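Local atomic coordinates of L-lysine 6-monooxygenase involved in desferrioxamine biosynthesis (Erwinia amylovora CFBP1430, PDB entry 5O8P), a protein that binds FAD and uses NADPH to N-hydroxylate a primary amine, probably cadaverine, in the biosynthesis of the siderophore desferrioxamine. Residues F37-P42 and L117-R122. Sequence-based numbering, arbitrary orientation.
Sequences FLDQNP and LRWNTR. With FAD (flavin-adenine dinucleotide), chain C.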
# COMPACT_ATOMS: atom_id res chain seq x y z
N PHE B 37 -30.71 8.65 29.22
CA PHE B 37 -30.73 8.97 27.82
C PHE B 37 -32.03 8.52 27.19
O PHE B 37 -32.41 7.37 27.34
CB PHE B 37 -29.56 8.27 27.13
CG PHE B 37 -28.22 8.79 27.54
CD1 PHE B 37 -27.64 9.85 26.86
CD2 PHE B 37 -27.56 8.25 28.65
CE1 PHE B 37 -26.41 10.34 27.25
CE2 PHE B 37 -26.33 8.75 29.05
CZ PHE B 37 -25.75 9.77 28.34
N LEU B 38 -32.67 9.43 26.47
CA LEU B 38 -33.99 9.22 25.88
C LEU B 38 -33.89 9.22 24.36
O LEU B 38 -33.37 10.16 23.80
CB LEU B 38 -34.91 10.37 26.29
CG LEU B 38 -35.55 10.41 27.68
CD1 LEU B 38 -34.76 9.66 28.74
CD2 LEU B 38 -35.81 11.85 28.09
N ASP B 39 -34.44 8.20 23.69
CA ASP B 39 -34.51 8.16 22.22
C ASP B 39 -35.87 7.62 21.77
O ASP B 39 -36.45 6.77 22.44
CB ASP B 39 -33.38 7.29 21.67
CG ASP B 39 -33.20 7.42 20.15
OD1 ASP B 39 -32.45 8.32 19.71
OD2 ASP B 39 -33.81 6.63 19.40
N GLN B 40 -36.38 8.11 20.64
CA GLN B 40 -37.72 7.76 20.17
C GLN B 40 -37.81 6.42 19.43
O GLN B 40 -38.88 5.81 19.39
CB GLN B 40 -38.30 8.88 19.32
CG GLN B 40 -37.71 9.05 17.95
CD GLN B 40 -38.11 10.39 17.35
OE1 GLN B 40 -39.29 10.79 17.34
NE2 GLN B 40 -37.12 11.08 16.84
N ASN B 41 -36.70 5.96 18.87
CA ASN B 41 -36.65 4.68 18.16
C ASN B 41 -36.65 3.53 19.15
O ASN B 41 -36.40 3.75 20.34
CB ASN B 41 -35.41 4.62 17.26
CG ASN B 41 -35.40 5.72 16.23
OD1 ASN B 41 -34.44 6.47 16.13
ND2 ASN B 41 -36.48 5.83 15.47
N PRO B 42 -36.96 2.30 18.68
CA PRO B 42 -36.99 1.14 19.57
C PRO B 42 -35.62 0.56 19.95
O PRO B 42 -35.51 -0.19 20.92
CB PRO B 42 -37.80 0.12 18.78
CG PRO B 42 -37.56 0.47 17.36
CD PRO B 42 -37.46 1.97 17.34
N LEU B 117 -30.05 3.84 29.26
CA LEU B 117 -30.79 4.20 28.03
C LEU B 117 -32.27 3.90 28.17
O LEU B 117 -32.62 2.88 28.73
CB LEU B 117 -30.23 3.41 26.83
CG LEU B 117 -28.72 3.50 26.63
CD1 LEU B 117 -28.32 2.72 25.38
CD2 LEU B 117 -28.27 4.96 26.57
N ARG B 118 -33.12 4.80 27.67
CA ARG B 118 -34.57 4.63 27.64
C ARG B 118 -35.07 4.76 26.20
O ARG B 118 -35.22 5.88 25.68
CB ARG B 118 -35.27 5.67 28.53
CG ARG B 118 -36.19 5.05 29.56
CD ARG B 118 -35.60 5.00 30.96
NE ARG B 118 -34.42 4.14 31.07
CZ ARG B 118 -33.79 3.85 32.22
NH1 ARG B 118 -34.22 4.32 33.39
NH2 ARG B 118 -32.71 3.07 32.19
N TRP B 119 -35.32 3.63 25.56
CA TRP B 119 -35.82 3.63 24.18
C TRP B 119 -37.32 3.91 24.11
O TRP B 119 -37.99 3.97 25.14
CB TRP B 119 -35.49 2.30 23.49
CG TRP B 119 -34.02 2.04 23.43
CD1 TRP B 119 -33.31 1.17 24.20
CD2 TRP B 119 -33.08 2.69 22.58
NE1 TRP B 119 -31.98 1.24 23.88
CE2 TRP B 119 -31.81 2.16 22.88
CE3 TRP B 119 -33.19 3.68 21.58
CZ2 TRP B 119 -30.65 2.57 22.22
CZ3 TRP B 119 -32.04 4.10 20.93
CH2 TRP B 119 -30.78 3.54 21.24
N ASN B 120 -37.85 4.08 22.90
CA ASN B 120 -39.29 4.31 22.68
C ASN B 120 -39.83 5.51 23.48
O ASN B 120 -40.90 5.45 24.03
CB ASN B 120 -40.10 3.03 22.95
CG ASN B 120 -39.76 1.91 21.97
OD1 ASN B 120 -39.32 0.83 22.38
ND2 ASN B 120 -39.93 2.17 20.66
N THR B 121 -39.07 6.59 23.50
CA THR B 121 -39.37 7.78 24.30
C THR B 121 -39.14 9.05 23.48
O THR B 121 -38.01 9.53 23.36
CB THR B 121 -38.44 7.78 25.54
OG1 THR B 121 -38.43 6.47 26.13
CG2 THR B 121 -38.88 8.78 26.57
N ARG B 122 -40.21 9.56 22.89
CA ARG B 122 -40.14 10.76 22.06
C ARG B 122 -40.31 11.97 22.96
O ARG B 122 -41.35 12.12 23.60
CB ARG B 122 -41.21 10.74 20.96
CG ARG B 122 -41.21 11.93 20.01
CD ARG B 122 -42.11 11.72 18.81
NE ARG B 122 -43.53 11.63 19.22
CZ ARG B 122 -44.30 10.53 19.20
NH1 ARG B 122 -43.84 9.35 18.77
NH2 ARG B 122 -45.56 10.61 19.61
PA FAD C . -27.96 10.23 14.94
O1A FAD C . -28.00 8.87 14.27
O2A FAD C . -28.54 11.42 14.22
O5B FAD C . -28.71 10.03 16.36
C5B FAD C . -29.84 10.80 16.74
C4B FAD C . -30.89 9.99 17.50
O4B FAD C . -31.75 10.88 18.22
C3B FAD C . -31.79 9.17 16.58
O3B FAD C . -31.89 7.84 17.09
C2B FAD C . -33.11 9.93 16.57
O2B FAD C . -34.26 9.10 16.39
C1B FAD C . -33.12 10.57 17.94
N9A FAD C . -34.03 11.74 18.11
C8A FAD C . -34.14 12.85 17.35
N7A FAD C . -35.09 13.68 17.86
C5A FAD C . -35.60 13.10 18.97
C6A FAD C . -36.64 13.42 19.99
N6A FAD C . -37.35 14.57 19.94
N1A FAD C . -36.85 12.52 20.99
C2A FAD C . -36.16 11.36 21.07
N3A FAD C . -35.22 11.01 20.17
C4A FAD C . -34.90 11.82 19.12
N1 FAD C . -18.60 9.96 10.74
C2 FAD C . -17.41 9.37 11.01
O2 FAD C . -16.63 9.95 11.80
N3 FAD C . -17.05 8.18 10.48
C4 FAD C . -17.84 7.51 9.62
O4 FAD C . -17.48 6.43 9.14
C4X FAD C . -19.17 8.09 9.27
N5 FAD C . -20.01 7.46 8.43
C5X FAD C . -21.21 8.02 8.12
C6 FAD C . -22.04 7.33 7.24
C7 FAD C . -23.29 7.84 6.88
C7M FAD C . -24.17 7.07 5.93
C8 FAD C . -23.74 9.14 7.46
C8M FAD C . -25.08 9.71 7.09
C9 FAD C . -22.91 9.84 8.34
C9A FAD C . -21.65 9.34 8.71
N10 FAD C . -20.76 10.02 9.61
C10 FAD C . -19.51 9.40 9.90
C1' FAD C . -21.08 11.32 10.27
C2' FAD C . -21.69 11.14 11.68
O2' FAD C . -20.93 10.18 12.44
C3' FAD C . -23.17 10.73 11.67
O3' FAD C . -23.97 11.73 11.00
C4' FAD C . -23.76 10.50 13.07
O4' FAD C . -24.85 9.59 12.99
C5' FAD C . -24.24 11.79 13.73
O5' FAD C . -24.26 11.61 15.14
P FAD C . -25.62 11.76 15.97
O1P FAD C . -25.33 11.45 17.42
O2P FAD C . -26.13 13.12 15.58
O3P FAD C . -26.40 10.50 15.28
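In the Rossmann-type FAD-binding fold, the end of strand 35-38 runs parallel to strand 117-118 and opens into the turn that holds the adenosine half of FAD. Asp39, the acid after the second strand of such folds, meets the ribose: its OD1 lies 2.7 Å from FAD O3B and accepts a hydrogen bond from the backbone N of Ile16. The parallel ladder is built by Arg118 N giving to Phe37 O at 2.7 Å and Asp39 N giving to Arg118 O. Beyond it the turn at Trp119 and Asn120 is held by two bonds, Asn120 N to Asn41 O, from above the carbonyl plane, and Thr121 N, where the next strand starts, to Asp39 O at 2.8 Å. A chi1 of -168° carries Asp39 CG anti to the backbone N. Asp39 OD2 accepts from Asn41 N in an Asx turn and lies in plane at the edge of the Trp119 ring, 3.4 Å from CZ3. The carboxylate and ring planes stand 71° apart. On the face of Phe37 and Leu117, Leu117 CD2 packs on Phe37 CB, and both side chains touch Ala24 of helix 18-27; on the side of Leu38, its CG meets Thr121 CG2. The Gln40 amide lies over a face of the adenine, NE2 3.3 Å from FAD C4A, and its OE1 rests 3.3 Å from Arg122 CD, while the guanidinium of Arg122 turns to a salt bridge between NE and Glu124 OE2.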